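Malonyl CoA reductase (malonate semialdehyde-forming) (Sulfolobus tokodaii, PDB 2EP5) probably catalyses the NADPH-dependent reduction of malonyl-CoA to malonate semialdehyde (3-oxopropanoate), as a member of the aspartate-semialdehyde dehydrogenase family. Local coordinates at residues R112-N125 and D206-K218. Residues are numbered along the deposited sequence; the frame is centred on the assembly and turned at random.
Sequences RMDPDVPLINPEIN and DKIAKELTKLNGK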
loop_
_atom_site.group_PDB
_atom_site.type_symbol
_atom_site.label_atom_id
_atom_site.label_comp_id
_atom_site.label_asym_id
_atom_site.label_seq_id
_atom_site.Cartn_x
_atom_site.Cartn_y
_atom_site.Cartn_z
ATOM N N ARG A 112 -8.885 -16.043 30.239
ATOM C CA ARG A 112 -7.918 -16.922 29.577
ATOM C C ARG A 112 -6.857 -17.484 30.512
ATOM O O ARG A 112 -6.410 -18.620 30.344
ATOM C CB ARG A 112 -7.216 -16.200 28.433
ATOM C CG ARG A 112 -7.972 -16.174 27.128
ATOM C CD ARG A 112 -7.087 -15.517 26.079
ATOM N NE ARG A 112 -7.794 -15.115 24.871
ATOM C CZ ARG A 112 -7.403 -14.094 24.116
ATOM N NH1 ARG A 112 -6.329 -13.393 24.465
ATOM N NH2 ARG A 112 -8.075 -13.770 23.019
ATOM N N MET A 113 -6.458 -16.690 31.499
ATOM C CA MET A 113 -5.436 -17.123 32.436
ATOM C C MET A 113 -5.992 -17.573 33.793
ATOM O O MET A 113 -5.246 -17.705 34.764
ATOM C CB MET A 113 -4.395 -16.011 32.611
ATOM C CG MET A 113 -3.610 -15.685 31.334
ATOM S SD MET A 113 -2.733 -17.119 30.601
ATOM C CE MET A 113 -1.391 -17.373 31.798
ATOM N N ASP A 114 -7.298 -17.820 33.858
ATOM C CA ASP A 114 -7.915 -18.286 35.095
ATOM C C ASP A 114 -7.491 -19.740 35.249
ATOM O O ASP A 114 -7.701 -20.544 34.349
ATOM C CB ASP A 114 -9.441 -18.193 35.016
ATOM C CG ASP A 114 -10.120 -18.545 36.334
ATOM O OD1 ASP A 114 -9.961 -19.690 36.811
ATOM O OD2 ASP A 114 -10.811 -17.676 36.897
ATOM N N PRO A 115 -6.874 -20.087 36.390
ATOM C CA PRO A 115 -6.380 -21.428 36.737
ATOM C C PRO A 115 -7.405 -22.553 36.624
ATOM O O PRO A 115 -7.032 -23.718 36.502
ATOM C CB PRO A 115 -5.895 -21.260 38.175
ATOM C CG PRO A 115 -5.485 -19.825 38.231
ATOM C CD PRO A 115 -6.592 -19.136 37.480
ATOM N N ASP A 116 -8.691 -22.213 36.673
ATOM C CA ASP A 116 -9.740 -23.226 36.570
ATOM C C ASP A 116 -10.366 -23.267 35.183
ATOM O O ASP A 116 -11.265 -24.070 34.918
ATOM C CB ASP A 116 -10.839 -22.968 37.602
ATOM C CG ASP A 116 -10.304 -22.910 39.014
ATOM O OD1 ASP A 116 -9.489 -23.785 39.379
ATOM O OD2 ASP A 116 -10.706 -21.991 39.757
ATOM N N VAL A 117 -9.891 -22.400 34.295
ATOM C CA VAL A 117 -10.430 -22.341 32.948
ATOM C C VAL A 117 -9.400 -22.820 31.935
ATOM O O VAL A 117 -8.284 -22.304 31.871
ATOM C CB VAL A 117 -10.867 -20.906 32.606
ATOM C CG1 VAL A 117 -11.500 -20.860 31.233
ATOM C CG2 VAL A 117 -11.839 -20.403 33.667
ATOM N N PRO A 118 -9.762 -23.824 31.125
ATOM C CA PRO A 118 -8.830 -24.347 30.119
ATOM C C PRO A 118 -8.627 -23.338 28.983
ATOM O O PRO A 118 -9.590 -22.719 28.524
ATOM C CB PRO A 118 -9.524 -25.615 29.616
ATOM C CG PRO A 118 -10.603 -25.902 30.659
ATOM C CD PRO A 118 -11.044 -24.543 31.081
ATOM N N LEU A 119 -7.377 -23.158 28.559
ATOM C CA LEU A 119 -7.049 -22.260 27.444
ATOM C C LEU A 119 -6.656 -23.245 26.353
ATOM O O LEU A 119 -5.569 -23.821 26.382
ATOM C CB LEU A 119 -5.876 -21.345 27.796
ATOM C CG LEU A 119 -5.562 -20.222 26.801
ATOM C CD1 LEU A 119 -6.808 -19.369 26.552
ATOM C CD2 LEU A 119 -4.428 -19.372 27.349
ATOM N N ILE A 120 -7.547 -23.442 25.393
ATOM C CA ILE A 120 -7.307 -24.433 24.363
ATOM C C ILE A 120 -6.880 -24.054 22.958
ATOM O O ILE A 120 -7.366 -23.096 22.363
ATOM C CB ILE A 120 -8.543 -25.359 24.205
ATOM C CG1 ILE A 120 -8.931 -25.954 25.564
ATOM C CG2 ILE A 120 -8.237 -26.489 23.219
ATOM C CD1 ILE A 120 -7.831 -26.766 26.220
ATOM N N ASN A 121 -5.944 -24.859 22.462
ATOM C CA ASN A 121 -5.429 -24.813 21.104
ATOM C C ASN A 121 -5.373 -26.326 20.908
ATOM O O ASN A 121 -4.386 -26.978 21.261
ATOM C CB ASN A 121 -4.029 -24.196 21.014
ATOM C CG ASN A 121 -3.621 -23.923 19.570
ATOM O OD1 ASN A 121 -4.328 -24.319 18.639
ATOM N ND2 ASN A 121 -2.485 -23.251 19.375
ATOM N N PRO A 122 -6.458 -26.903 20.361
ATOM C CA PRO A 122 -6.665 -28.332 20.089
ATOM C C PRO A 122 -5.432 -29.241 20.033
ATOM O O PRO A 122 -5.199 -30.040 20.939
ATOM C CB PRO A 122 -7.456 -28.314 18.788
ATOM C CG PRO A 122 -8.337 -27.127 18.980
ATOM C CD PRO A 122 -7.370 -26.093 19.527
ATOM N N GLU A 123 -4.652 -29.125 18.967
ATOM C CA GLU A 123 -3.461 -29.947 18.798
ATOM C C GLU A 123 -2.473 -29.842 19.957
ATOM O O GLU A 123 -1.857 -30.826 20.355
ATOM C CB GLU A 123 -2.735 -29.572 17.496
ATOM C CG GLU A 123 -3.481 -29.923 16.211
ATOM C CD GLU A 123 -4.461 -28.851 15.763
ATOM O OE1 GLU A 123 -4.883 -28.029 16.598
ATOM O OE2 GLU A 123 -4.829 -28.839 14.572
ATOM N N ILE A 124 -2.334 -28.647 20.508
ATOM C CA ILE A 124 -1.378 -28.409 21.577
ATOM C C ILE A 124 -1.719 -28.923 22.982
ATOM O O ILE A 124 -0.887 -29.572 23.621
ATOM C CB ILE A 124 -1.058 -26.898 21.661
ATOM C CG1 ILE A 124 -0.738 -26.359 20.264
ATOM C CG2 ILE A 124 0.124 -26.656 22.584
ATOM C CD1 ILE A 124 0.384 -27.098 19.555
ATOM N N ASN A 125 -2.924 -28.641 23.470
ATOM C CA ASN A 125 -3.280 -29.062 24.821
ATOM C C ASN A 125 -4.736 -29.473 25.031
ATOM O O ASN A 125 -5.386 -29.003 25.965
ATOM C CB ASN A 125 -2.925 -27.941 25.808
ATOM C CG ASN A 125 -3.708 -26.668 25.545
ATOM O OD1 ASN A 125 -4.122 -26.405 24.419
ATOM N ND2 ASN A 125 -3.902 -25.866 26.580
ATOM N N ASP A 206 2.678 -9.087 26.522
ATOM C CA ASP A 206 2.459 -9.748 27.793
ATOM C C ASP A 206 1.525 -10.951 27.628
ATOM O O ASP A 206 1.753 -12.008 28.221
ATOM C CB ASP A 206 1.883 -8.754 28.798
ATOM C CG ASP A 206 1.906 -9.288 30.215
ATOM O OD1 ASP A 206 2.999 -9.693 30.673
ATOM O OD2 ASP A 206 0.835 -9.303 30.867
ATOM N N LYS A 207 0.477 -10.791 26.818
ATOM C CA LYS A 207 -0.469 -11.880 26.565
ATOM C C LYS A 207 0.211 -13.061 25.877
ATOM O O LYS A 207 -0.088 -14.223 26.169
ATOM C CB LYS A 207 -1.618 -11.397 25.679
ATOM C CG LYS A 207 -2.577 -10.430 26.344
ATOM C CD LYS A 207 -3.619 -9.957 25.352
ATOM C CE LYS A 207 -4.525 -8.900 25.961
ATOM N NZ LYS A 207 -5.396 -8.281 24.923
ATOM N N ILE A 208 1.124 -12.767 24.956
ATOM C CA ILE A 208 1.820 -13.823 24.239
ATOM C C ILE A 208 2.664 -14.658 25.185
ATOM O O ILE A 208 2.508 -15.875 25.254
ATOM C CB ILE A 208 2.728 -13.244 23.123
ATOM C CG1 ILE A 208 1.858 -12.686 21.992
ATOM C CG2 ILE A 208 3.691 -14.324 22.603
ATOM C CD1 ILE A 208 2.646 -12.103 20.837
ATOM N N ALA A 209 3.557 -13.997 25.913
ATOM C CA ALA A 209 4.441 -14.681 26.851
ATOM C C ALA A 209 3.692 -15.495 27.906
ATOM O O ALA A 209 3.982 -16.671 28.106
ATOM C CB ALA A 209 5.373 -13.666 27.531
ATOM N N LYS A 210 2.731 -14.879 28.580
ATOM C CA LYS A 210 1.980 -15.586 29.609
ATOM C C LYS A 210 1.142 -16.738 29.066
ATOM O O LYS A 210 1.226 -17.866 29.562
ATOM C CB LYS A 210 1.079 -14.613 30.371
ATOM C CG LYS A 210 1.840 -13.540 31.134
ATOM C CD LYS A 210 0.905 -12.727 32.034
ATOM C CE LYS A 210 1.646 -11.560 32.690
ATOM N NZ LYS A 210 2.913 -12.012 33.343
ATOM N N GLU A 211 0.333 -16.459 28.047
ATOM C CA GLU A 211 -0.522 -17.489 27.462
ATOM C C GLU A 211 0.272 -18.665 26.919
ATOM O O GLU A 211 -0.165 -19.809 27.001
ATOM C CB GLU A 211 -1.396 -16.889 26.360
ATOM C CG GLU A 211 -2.554 -16.073 26.899
ATOM C CD GLU A 211 -3.382 -15.431 25.797
ATOM O OE1 GLU A 211 -3.615 -16.089 24.763
ATOM O OE2 GLU A 211 -3.808 -14.274 25.975
ATOM N N LEU A 212 1.444 -18.387 26.366
ATOM C CA LEU A 212 2.291 -19.449 25.833
ATOM C C LEU A 212 2.680 -20.397 26.986
ATOM O O LEU A 212 2.858 -21.604 26.791
ATOM C CB LEU A 212 3.534 -18.825 25.189
ATOM C CG LEU A 212 3.964 -19.272 23.784
ATOM C CD1 LEU A 212 2.777 -19.360 22.853
ATOM C CD2 LEU A 212 4.997 -18.294 23.254
ATOM N N THR A 213 2.790 -19.834 28.189
ATOM C CA THR A 213 3.136 -20.600 29.388
ATOM C C THR A 213 2.045 -21.618 29.757
ATOM O O THR A 213 2.339 -22.734 30.206
ATOM C CB THR A 213 3.367 -19.645 30.584
ATOM O OG1 THR A 213 4.688 -19.092 30.503
ATOM C CG2 THR A 213 3.203 -20.362 31.882
ATOM N N LYS A 214 0.787 -21.234 29.563
ATOM C CA LYS A 214 -0.329 -22.119 29.871
ATOM C C LYS A 214 -0.599 -23.111 28.743
ATOM O O LYS A 214 -0.903 -24.272 28.991
ATOM C CB LYS A 214 -1.585 -21.298 30.145
ATOM C CG LYS A 214 -2.751 -22.113 30.670
ATOM C CD LYS A 214 -3.904 -21.196 31.053
ATOM C CE LYS A 214 -5.061 -21.974 31.646
ATOM N NZ LYS A 214 -6.120 -21.047 32.119
ATOM N N LEU A 215 -0.488 -22.652 27.500
ATOM C CA LEU A 215 -0.716 -23.522 26.348
ATOM C C LEU A 215 0.248 -24.700 26.330
ATOM O O LEU A 215 -0.121 -25.811 25.938
ATOM C CB LEU A 215 -0.564 -22.729 25.054
ATOM C CG LEU A 215 -1.662 -21.692 24.825
ATOM C CD1 LEU A 215 -1.273 -20.782 23.667
ATOM C CD2 LEU A 215 -2.995 -22.404 24.567
ATOM N N ASN A 216 1.482 -24.455 26.764
ATOM C CA ASN A 216 2.505 -25.491 26.780
ATOM C C ASN A 216 2.637 -26.164 28.134
ATOM O O ASN A 216 3.548 -26.959 28.346
ATOM C CB ASN A 216 3.852 -24.890 26.382
ATOM C CG ASN A 216 3.852 -24.364 24.965
ATOM O OD1 ASN A 216 3.801 -25.136 24.008
ATOM N ND2 ASN A 216 3.893 -23.043 24.822
ATOM N N GLY A 217 1.721 -25.841 29.041
ATOM C CA GLY A 217 1.753 -26.412 30.371
ATOM C C GLY A 217 1.366 -27.871 30.396
ATOM O O GLY A 217 0.924 -28.428 29.388
ATOM N N LYS A 218 1.518 -28.489 31.561
ATOM C CA LYS A 218 1.205 -29.898 31.729
ATOM C C LYS A 218 0.123 -30.084 32.777
ATOM O O LYS A 218 0.131 -29.423 33.813
ATOM C CB LYS A 218 2.463 -30.653 32.158
ATOM C CG LYS A 218 2.326 -32.165 32.213
ATOM C CD LYS A 218 3.550 -32.775 32.893
ATOM C CE LYS A 218 3.618 -34.287 32.726
ATOM N NZ LYS A 218 3.904 -34.678 31.313
HETATM O O HOH W 1 -6.514 -10.648 22.683
HETATM O O HOH W 2 -4.095 -20.335 34.116
#
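K214 reaches from helix 204-215 into the loop 112-117, joining the dimerisation domain of this aspartate-semialdehyde dehydrogenase fold to a connection of its Rossmann-type NAD-binding domain. With CG anti to the backbone N (chi1 -172°) and the rest of the chain extended, K214 NZ has four acceptors within reach, three carbonyl oxygens and a water, more than its three N-H groups can serve one to one. It meets V117 O almost head-on, at a doubtfully short 2.5 Å, but lies above the carbonyl planes of R112 (NZ to O 3.0 Å) and D114 (NZ to O 2.8 Å). The type I turn from D114 to V117 presents two of these acceptors; D114 O also takes V117 N, from the opposite face of its plane to K214 NZ. D114 OD1 accepts D116 N in an Asx turn.

One helical turn back, E211 OE2 receives R112 NH1 at 3.1 Å on its syn side, guanidinium and carboxylate planes 62° apart. The R112 side chain lies about 7 Å from that of C151, the predicted acyl-thioester site. E211 OE1 accepts the backbone N of N150, and R112 NH2 donates to N107 O. Between the two charged sites L119 CD2 packs on E211 CG (3.8 Å); L119 CG also touches L215 CD2 (4.0 Å).

N216 ND2 bonds to L212 O, while N216 OD1 is buried without a partner in the model. N125 OD1 accepts N121 N in its carbonyl plane, and N125 ND2 gives a nearly straight bond to L119 O, 2.6 Å long.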